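Local coordinates for protein putative 4-Hydroxy-2-oxoglutarate aldolase / 2-dehydro-3-deoxyphosphogluconate aldolase (Yersinia enterocolitica, PDB 3LM7) that is a putative aldolase of the KDGP aldolase family, with a TIM-barrel fold, at residues Asn96-Gly101 / Asn117-Pro122; Met4-Asn9 / Leu109-Thr114. All blocks are in the same frame, centred on the assembly; numbering follows the deposited sequence.

How the contacts relate
Contact 1 lies within the beta-alpha-beta unit of strand 94-95, helix 102-109 and strand 115-120. It pairs the loop 96-101, which leaves the first strand, with the far half of strand 115-120. Contact 2 joins the turn 109-114, which leads into that same strand, to the N-terminal loop of the chain. The contact centres are about 18 Å apart, and their segments adjoin in sequence without otherwise touching. Contact 1 lies toward the C-terminal strand ends, where TIM barrels carry their active sites. Contact 2 lies at the N-terminal ends and is a surface contact.

Contact 1 (Asn96-Gly101 / Asn117-Pro122); sequences NQVFTG and NGLISP
Asn96 and Asn117 open a buried, mainly polar contact between neighbouring parts of the barrel wall, where the chain leaving strand 94-95 runs beside strand 115-120. The amide of Asn117 uses both of its ends on the loop 96-101. Its ND2 donates to Asn96 OD1 at 2.9 Å, and its OD1 accepts the backbone N of Gln97, also at 2.9 Å. The side chain reaches both because CG sits between its own backbone N and carbonyl carbon (chi1 70°). Asn96 OD1 lies in the amide plane of Asn117, but the donor stands above the carbonyl plane of Asn96. The two amide planes are 59° apart.

One step further on, Leu119 N donates to Gln97 O at 2.9 Å. This bond is bent, with 132° at the hydrogen. The same oxygen also receives a CA-H contact from Gly118 CA at 3.5 Å. Leu119 CB packs against it at 3.6 Å from Gln97 O, and against the backbone of Val98. Phe99 N and Leu119 O both bond Thr133 OG1.

Phe99 CD1 meets Ile120 CG2 at 3.7 Å, with the methyl coming obliquely to the ring. The ring also packs on Met153 and Leu154 of helix 147-156.

The asparagine pair has further partners. Asn96 OD1 also bonds Lys163 NZ, Asn96 ND2 bonds Val70 O, and Asn117 ND2 bonds Glu191 OE1. The buried amides are thus well satisfied, and they tie several strands together. This polar network probably faces the barrel interior, from mid-strand toward the C-terminal side. No ligand bound here marks a site, but the arrangement fits the TIM-barrel fold, in which that end of the barrel holds the active site.

Contact 2 (Met4-Asn9 / Leu109-Thr114); sequences MKLTPN and LGQHDT
Leu6, Asp113 and Thr7 carry most of this contact, which is van der Waals packing with no hydrogen bond between the two segments. Leu6 has the largest share. Its CB rests on Asp113 CB at 3.8 Å. With CG anti to its own carbonyl carbon (chi1 -63°), the side chain runs on to Gln111. There the methyl CD1 lies over the flat face of the Gln111 amide, 3.9 Å from Gln111 CD.

Asp113 CB touches two residues, since Thr7 CG2 also lies 3.8 Å from it. The same methyl of Thr7 is 3.5 Å from Asp113 O. The contact thus uses the CB and backbone oxygen of Asp113 rather than its carboxylate.

The backbone of Leu6 takes part as well. Leu6 O receives a CA-H contact from Thr114 CA at 3.4 Å, with 143° at the hydrogen.

The amide under Leu6 is held firmly in its turn. Gln111 OE1 accepts Thr114 N at 2.9 Å, on a lone pair and in the carbonyl plane, and the bond is nearly straight at 169°. Gln111 NE2 donates to Thr114 OG1 at 2.9 Å. NE2 also bonds Gln91 OE1, and Thr114 OG1 bonds Pro92 O. These bonds fix the rotation of the amide and keep its face turned to the leucine. On the other segment, Lys5 NZ bonds Thr7 O and so bridges the bend around Leu6.

Gly110, with positive phi, is the first residue past helix 102-109. Lys5 O bonds Asn66 and Gln93, which ties the N-terminal loop to neighbouring turns as well. That loop packs beside the alpha-to-beta turn between helix 102-109 and strand 115-120, at the N-terminal end of the barrel strands, on its way to strand 17-20.

Contact 1 (Asn96-Gly101 / Asn117-Pro122)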
ATOM      1  N   ASN A  96     -17.416  -6.921   8.800  1.00  5.86           N
ATOM      2  CA  ASN A  96     -18.127  -5.680   8.601  1.00  4.68           C
ATOM      3  C   ASN A  96     -18.504  -5.156   9.985  1.00  5.88           C
ATOM      4  O   ASN A  96     -19.179  -5.869  10.747  1.00  6.10           O
ATOM      5  CB  ASN A  96     -19.430  -5.895   7.821  1.00  4.39           C
ATOM      6  CG  ASN A  96     -19.177  -6.151   6.320  1.00  7.53           C
ATOM      7  OD1 ASN A  96     -18.946  -5.214   5.533  1.00  6.64           O
ATOM      8  ND2 ASN A  96     -19.151  -7.417   5.953  1.00  6.84           N
ATOM      9  N   GLN A  97     -18.196  -3.892  10.279  1.00  5.35           N
ATOM     10  CA  GLN A  97     -18.678  -3.306  11.534  1.00  5.18           C
ATOM     11  C   GLN A  97     -19.272  -1.902  11.323  1.00  4.63           C
ATOM     12  O   GLN A  97     -18.958  -1.234  10.347  1.00  6.87           O
ATOM     13  CB  GLN A  97     -17.578  -3.192  12.630  1.00  5.64           C
ATOM     14  CG  GLN A  97     -17.504  -4.419  13.606  1.00  7.60           C
ATOM     15  CD  GLN A  97     -18.795  -4.569  14.407  1.00  5.90           C
ATOM     16  OE1 GLN A  97     -19.695  -3.717  14.336  1.00  7.40           O
ATOM     17  NE2 GLN A  97     -18.942  -5.703  15.069  1.00  5.15           N
ATOM     18  N   VAL A  98     -20.087  -1.453  12.306  1.00  6.55           N
ATOM     19  CA  VAL A  98     -20.454  -0.032  12.422  1.00  4.70           C
ATOM     20  C   VAL A  98     -19.364   0.684  13.233  1.00  6.47           C
ATOM     21  O   VAL A  98     -18.538   0.046  13.873  1.00  6.23           O
ATOM     22  CB  VAL A  98     -21.859   0.160  13.028  1.00  5.57           C
ATOM     23  CG1 VAL A  98     -22.879  -0.477  12.039  1.00  5.92           C
ATOM     24  CG2 VAL A  98     -21.976  -0.403  14.454  1.00  6.29           C
ATOM     25  N   PHE A  99     -19.364   2.007  13.188  1.00  5.91           N
ATOM     26  CA  PHE A  99     -18.224   2.778  13.689  1.00  5.95           C
ATOM     27  C   PHE A  99     -17.986   2.397  15.161  1.00  6.70           C
ATOM     28  O   PHE A  99     -16.812   2.276  15.600  1.00  6.41           O
ATOM     29  CB  PHE A  99     -18.584   4.285  13.513  1.00  5.08           C
ATOM     30  CG  PHE A  99     -17.509   5.235  13.974  1.00  6.95           C
ATOM     31  CD1 PHE A  99     -16.573   5.696  13.069  1.00  5.11           C
ATOM     32  CD2 PHE A  99     -17.453   5.667  15.328  1.00  4.71           C
ATOM     33  CE1 PHE A  99     -15.528   6.590  13.479  1.00  6.31           C
ATOM     34  CE2 PHE A  99     -16.421   6.530  15.758  1.00  6.48           C
ATOM     35  CZ  PHE A  99     -15.477   7.019  14.808  1.00  6.46           C
ATOM     36  N   THR A 100     -19.067   2.170  15.912  1.00  6.09           N
ATOM     37  CA  THR A 100     -18.952   1.995  17.368  1.00  6.48           C
ATOM     38  C   THR A 100     -18.669   0.526  17.711  1.00  7.84           C
ATOM     39  O   THR A 100     -18.604   0.166  18.871  1.00  7.85           O
ATOM     40  CB  THR A 100     -20.309   2.384  18.029  1.00  9.00           C
ATOM     41  OG1 THR A 100     -21.405   1.746  17.307  1.00  8.41           O
ATOM     42  CG2 THR A 100     -20.498   3.897  17.962  1.00  7.10           C
ATOM     43  N   GLY A 101     -18.523  -0.319  16.704  1.00  7.03           N
ATOM     44  CA  GLY A 101     -18.228  -1.727  16.931  1.00  6.73           C
ATOM     45  C   GLY A 101     -16.817  -2.135  16.528  1.00  7.16           C
ATOM     46  O   GLY A 101     -16.386  -3.277  16.837  1.00  6.10           O
ATOM     47  N   ASN A 117     -13.759  -3.317   8.782  1.00  5.12           N
ATOM     48  CA  ASN A 117     -14.182  -2.016   8.266  1.00  6.81           C
ATOM     49  C   ASN A 117     -15.036  -1.265   9.312  1.00  6.72           C
ATOM     50  O   ASN A 117     -15.493  -1.845  10.347  1.00  6.18           O
ATOM     51  CB  ASN A 117     -14.897  -2.171   6.887  1.00  6.70           C
ATOM     52  CG  ASN A 117     -16.277  -2.838   6.974  1.00  6.96           C
ATOM     53  OD1 ASN A 117     -17.018  -2.644   7.921  1.00  6.45           O
ATOM     54  ND2 ASN A 117     -16.655  -3.560   5.911  1.00  5.65           N
ATOM     55  N   GLY A 118     -15.266   0.017   9.065  1.00  5.53           N
ATOM     56  CA  GLY A 118     -16.086   0.783   9.992  1.00  5.31           C
ATOM     57  C   GLY A 118     -17.028   1.603   9.102  1.00  5.63           C
ATOM     58  O   GLY A 118     -16.575   2.350   8.254  1.00  6.04           O
ATOM     59  N   LEU A 119     -18.321   1.461   9.348  1.00  5.63           N
ATOM     60  CA  LEU A 119     -19.340   2.096   8.506  1.00  8.23           C
ATOM     61  C   LEU A 119     -19.496   3.562   8.889  1.00  7.53           C
ATOM     62  O   LEU A 119     -19.800   3.875  10.059  1.00  6.94           O
ATOM     63  CB  LEU A 119     -20.704   1.384   8.684  1.00  8.26           C
ATOM     64  CG  LEU A 119     -21.768   1.658   7.577  1.00 10.18           C
ATOM     65  CD1 LEU A 119     -22.936   0.556   7.667  1.00 13.50           C
ATOM     66  CD2 LEU A 119     -22.356   3.056   7.749  1.00  6.36           C
ATOM     67  N   ILE A 120     -19.244   4.444   7.910  1.00  6.01           N
ATOM     68  CA  ILE A 120     -19.459   5.851   8.016  1.00  5.77           C
ATOM     69  C   ILE A 120     -20.122   6.304   6.713  1.00  6.76           C
ATOM     70  O   ILE A 120     -20.041   5.576   5.662  1.00  6.23           O
ATOM     71  CB  ILE A 120     -18.128   6.668   8.234  1.00  5.76           C
ATOM     72  CG1 ILE A 120     -17.269   6.647   6.968  1.00  7.01           C
ATOM     73  CG2 ILE A 120     -17.351   6.152   9.503  1.00  5.69           C
ATOM     74  CD1 ILE A 120     -15.899   7.451   7.138  1.00  8.20           C
ATOM     75  N   SER A 121     -20.816   7.461   6.767  1.00  6.33           N
ATOM     76  CA  SER A 121     -21.836   7.686   5.751  1.00  6.48           C
ATOM     77  C   SER A 121     -21.746   9.091   5.148  1.00  8.37           C
ATOM     78  O   SER A 121     -21.361  10.048   5.819  1.00  8.39           O
ATOM     79  CB  SER A 121     -23.249   7.440   6.375  1.00  7.01           C
ATOM     80  OG  SER A 121     -23.318   6.109   6.925  1.00  7.58           O
ATOM     81  N   PRO A 122     -22.155   9.233   3.865  1.00  8.83           N
ATOM     82  CA  PRO A 122     -22.322  10.508   3.188  1.00 10.26           C
ATOM     83  C   PRO A 122     -23.218  11.482   3.988  1.00  8.44           C
ATOM     84  O   PRO A 122     -24.092  11.045   4.730  1.00  9.72           O
ATOM     85  CB  PRO A 122     -23.057  10.115   1.878  1.00  9.66           C
ATOM     86  CG  PRO A 122     -22.666   8.776   1.602  1.00 11.95           C
ATOM     87  CD  PRO A 122     -22.524   8.107   2.983  1.00 10.54           C
TER

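Contact 2 (Met4-Asn9 / Leu109-Thr114)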
HETATM    1  N   MSE A   4      -5.185 -21.144   8.474  1.00 24.02           N
HETATM    2  CA  MSE A   4      -5.922 -20.482   7.391  1.00 21.96           C
HETATM    3  C   MSE A   4      -5.455 -19.034   7.209  1.00 18.58           C
HETATM    4  O   MSE A   4      -5.030 -18.429   8.181  1.00 18.48           O
HETATM    5  CB  MSE A   4      -7.416 -20.634   7.613  1.00 22.08           C
HETATM    6  CG  MSE A   4      -7.705 -22.111   7.339  1.00 24.23           C
HETATM    7 SE   MSE A   4      -9.083 -22.315   6.061  1.00 29.51          SE
HETATM    8  CE  MSE A   4     -10.338 -22.157   7.512  1.00 17.70           C
ATOM      9  N   LYS A   5      -5.443 -18.528   5.979  1.00 15.85           N
ATOM     10  CA  LYS A   5      -4.957 -17.147   5.724  1.00 14.63           C
ATOM     11  C   LYS A   5      -5.952 -16.121   6.374  1.00 12.89           C
ATOM     12  O   LYS A   5      -7.162 -16.309   6.260  1.00 12.19           O
ATOM     13  CB  LYS A   5      -4.918 -16.985   4.229  1.00 16.40           C
ATOM     14  CG  LYS A   5      -4.506 -15.666   3.761  1.00 16.13           C
ATOM     15  CD  LYS A   5      -3.893 -15.863   2.331  1.00 22.24           C
ATOM     16  CE  LYS A   5      -3.634 -14.510   1.666  1.00 22.51           C
ATOM     17  NZ  LYS A   5      -4.924 -13.850   1.288  1.00 18.41           N
ATOM     18  N   LEU A   6      -5.445 -15.069   7.054  1.00 11.70           N
ATOM     19  CA  LEU A   6      -6.326 -14.135   7.759  1.00 11.60           C
ATOM     20  C   LEU A   6      -6.460 -12.782   7.027  1.00 11.22           C
ATOM     21  O   LEU A   6      -7.136 -11.921   7.537  1.00 10.18           O
ATOM     22  CB  LEU A   6      -5.785 -13.828   9.174  1.00 11.26           C
ATOM     23  CG  LEU A   6      -5.704 -15.040  10.114  1.00 13.34           C
ATOM     24  CD1 LEU A   6      -5.158 -14.695  11.538  1.00 16.22           C
ATOM     25  CD2 LEU A   6      -7.119 -15.667  10.235  1.00 12.11           C
ATOM     26  N   THR A   7      -5.775 -12.593   5.892  1.00 10.79           N
ATOM     27  CA  THR A   7      -5.960 -11.387   5.074  1.00  9.82           C
ATOM     28  C   THR A   7      -6.597 -11.746   3.724  1.00 10.65           C
ATOM     29  O   THR A   7      -6.378 -12.879   3.240  1.00  9.42           O
ATOM     30  CB  THR A   7      -4.608 -10.724   4.808  1.00 10.15           C
ATOM     31  OG1 THR A   7      -3.767 -11.657   4.136  1.00  9.17           O
ATOM     32  CG2 THR A   7      -3.924 -10.281   6.156  1.00  9.41           C
ATOM     33  N   PRO A   8      -7.412 -10.826   3.122  1.00 10.77           N
ATOM     34  CA  PRO A   8      -8.060 -11.104   1.829  1.00 10.92           C
ATOM     35  C   PRO A   8      -7.022 -11.392   0.726  1.00 10.99           C
ATOM     36  O   PRO A   8      -5.869 -10.899   0.773  1.00 10.13           O
ATOM     37  CB  PRO A   8      -8.770  -9.769   1.469  1.00 10.10           C
ATOM     38  CG  PRO A   8      -9.116  -9.218   2.874  1.00 10.61           C
ATOM     39  CD  PRO A   8      -7.845  -9.528   3.668  1.00 11.64           C
ATOM     40  N   ASN A   9      -7.452 -12.135  -0.291  1.00 11.76           N
ATOM     41  CA  ASN A   9      -6.579 -12.370  -1.478  1.00 12.76           C
ATOM     42  C   ASN A   9      -6.777 -11.262  -2.487  1.00 11.19           C
ATOM     43  O   ASN A   9      -7.475 -11.413  -3.482  1.00 10.88           O
ATOM     44  CB  ASN A   9      -6.957 -13.703  -2.157  1.00 14.37           C
ATOM     45  CG  ASN A   9      -5.975 -14.092  -3.325  1.00 22.50           C
ATOM     46  OD1 ASN A   9      -4.887 -13.455  -3.548  1.00 25.63           O
ATOM     47  ND2 ASN A   9      -6.377 -15.162  -4.090  1.00 30.32           N
ATOM     48  N   LEU A 109     -10.796 -10.080  18.145  1.00  8.78           N
ATOM     49  CA  LEU A 109     -10.066 -10.839  17.130  1.00  8.63           C
ATOM     50  C   LEU A 109      -8.695 -11.224  17.642  1.00  9.79           C
ATOM     51  O   LEU A 109      -8.185 -12.338  17.330  1.00  9.80           O
ATOM     52  CB  LEU A 109      -9.929 -10.047  15.796  1.00  8.35           C
ATOM     53  CG  LEU A 109     -11.185 -10.070  14.904  1.00  9.67           C
ATOM     54  CD1 LEU A 109     -11.124  -8.896  13.851  1.00  7.41           C
ATOM     55  CD2 LEU A 109     -11.299 -11.430  14.168  1.00  7.36           C
ATOM     56  N   GLY A 110      -8.083 -10.326  18.413  1.00 10.11           N
ATOM     57  CA  GLY A 110      -6.789 -10.623  19.047  1.00 10.15           C
ATOM     58  C   GLY A 110      -5.602 -10.533  18.077  1.00 10.51           C
ATOM     59  O   GLY A 110      -4.490 -10.937  18.418  1.00 11.48           O
ATOM     60  N   GLN A 111      -5.807 -10.000  16.878  1.00  9.27           N
ATOM     61  CA  GLN A 111      -4.701  -9.823  15.916  1.00  9.10           C
ATOM     62  C   GLN A 111      -5.188  -8.722  14.955  1.00 10.42           C
ATOM     63  O   GLN A 111      -6.409  -8.412  14.887  1.00  9.60           O
ATOM     64  CB  GLN A 111      -4.291 -11.158  15.141  1.00 10.49           C
ATOM     65  CG  GLN A 111      -5.473 -12.097  14.790  1.00  7.23           C
ATOM     66  CD  GLN A 111      -6.327 -11.614  13.564  1.00  7.86           C
ATOM     67  OE1 GLN A 111      -5.945 -10.764  12.818  1.00  8.54           O
ATOM     68  NE2 GLN A 111      -7.469 -12.195  13.406  1.00  8.24           N
ATOM     69  N   HIS A 112      -4.250  -8.146  14.228  1.00 11.03           N
ATOM     70  CA  HIS A 112      -4.559  -7.063  13.285  1.00 12.56           C
ATOM     71  C   HIS A 112      -4.554  -7.497  11.819  1.00 12.15           C
ATOM     72  O   HIS A 112      -4.641  -6.641  10.950  1.00 13.45           O
ATOM     73  CB  HIS A 112      -3.551  -5.924  13.452  1.00 14.76           C
ATOM     74  CG  HIS A 112      -4.087  -4.580  13.042  1.00 21.59           C
ATOM     75  ND1 HIS A 112      -4.803  -3.763  13.899  1.00 22.93           N
ATOM     76  CD2 HIS A 112      -3.988  -3.900  11.868  1.00 25.90           C
ATOM     77  CE1 HIS A 112      -5.138  -2.647  13.262  1.00 23.75           C
ATOM     78  NE2 HIS A 112      -4.644  -2.698  12.035  1.00 24.90           N
ATOM     79  N   ASP A 113      -4.509  -8.793  11.535  1.00 10.50           N
ATOM     80  CA  ASP A 113      -4.560  -9.193  10.123  1.00 10.88           C
ATOM     81  C   ASP A 113      -5.943  -9.163   9.563  1.00  8.70           C
ATOM     82  O   ASP A 113      -6.140  -8.704   8.427  1.00  9.99           O
ATOM     83  CB  ASP A 113      -4.010 -10.591   9.948  1.00 11.48           C
ATOM     84  CG  ASP A 113      -2.524 -10.665  10.332  1.00 17.87           C
ATOM     85  OD1 ASP A 113      -1.804  -9.708  10.056  1.00 16.19           O
ATOM     86  OD2 ASP A 113      -2.133 -11.666  10.908  1.00 24.88           O
ATOM     87  N   THR A 114      -6.904  -9.704  10.305  1.00  8.04           N
ATOM     88  CA  THR A 114      -8.286  -9.694   9.791  1.00  8.04           C
ATOM     89  C   THR A 114      -8.663  -8.236   9.499  1.00  8.60           C
ATOM     90  O   THR A 114      -8.425  -7.331  10.342  1.00  7.16           O
ATOM     91  CB  THR A 114      -9.228 -10.239  10.848  1.00  7.74           C
ATOM     92  OG1 THR A 114      -8.956 -11.617  11.028  1.00  8.38           O
ATOM     93  CG2 THR A 114     -10.701 -10.132  10.398  1.00  5.16           C
TER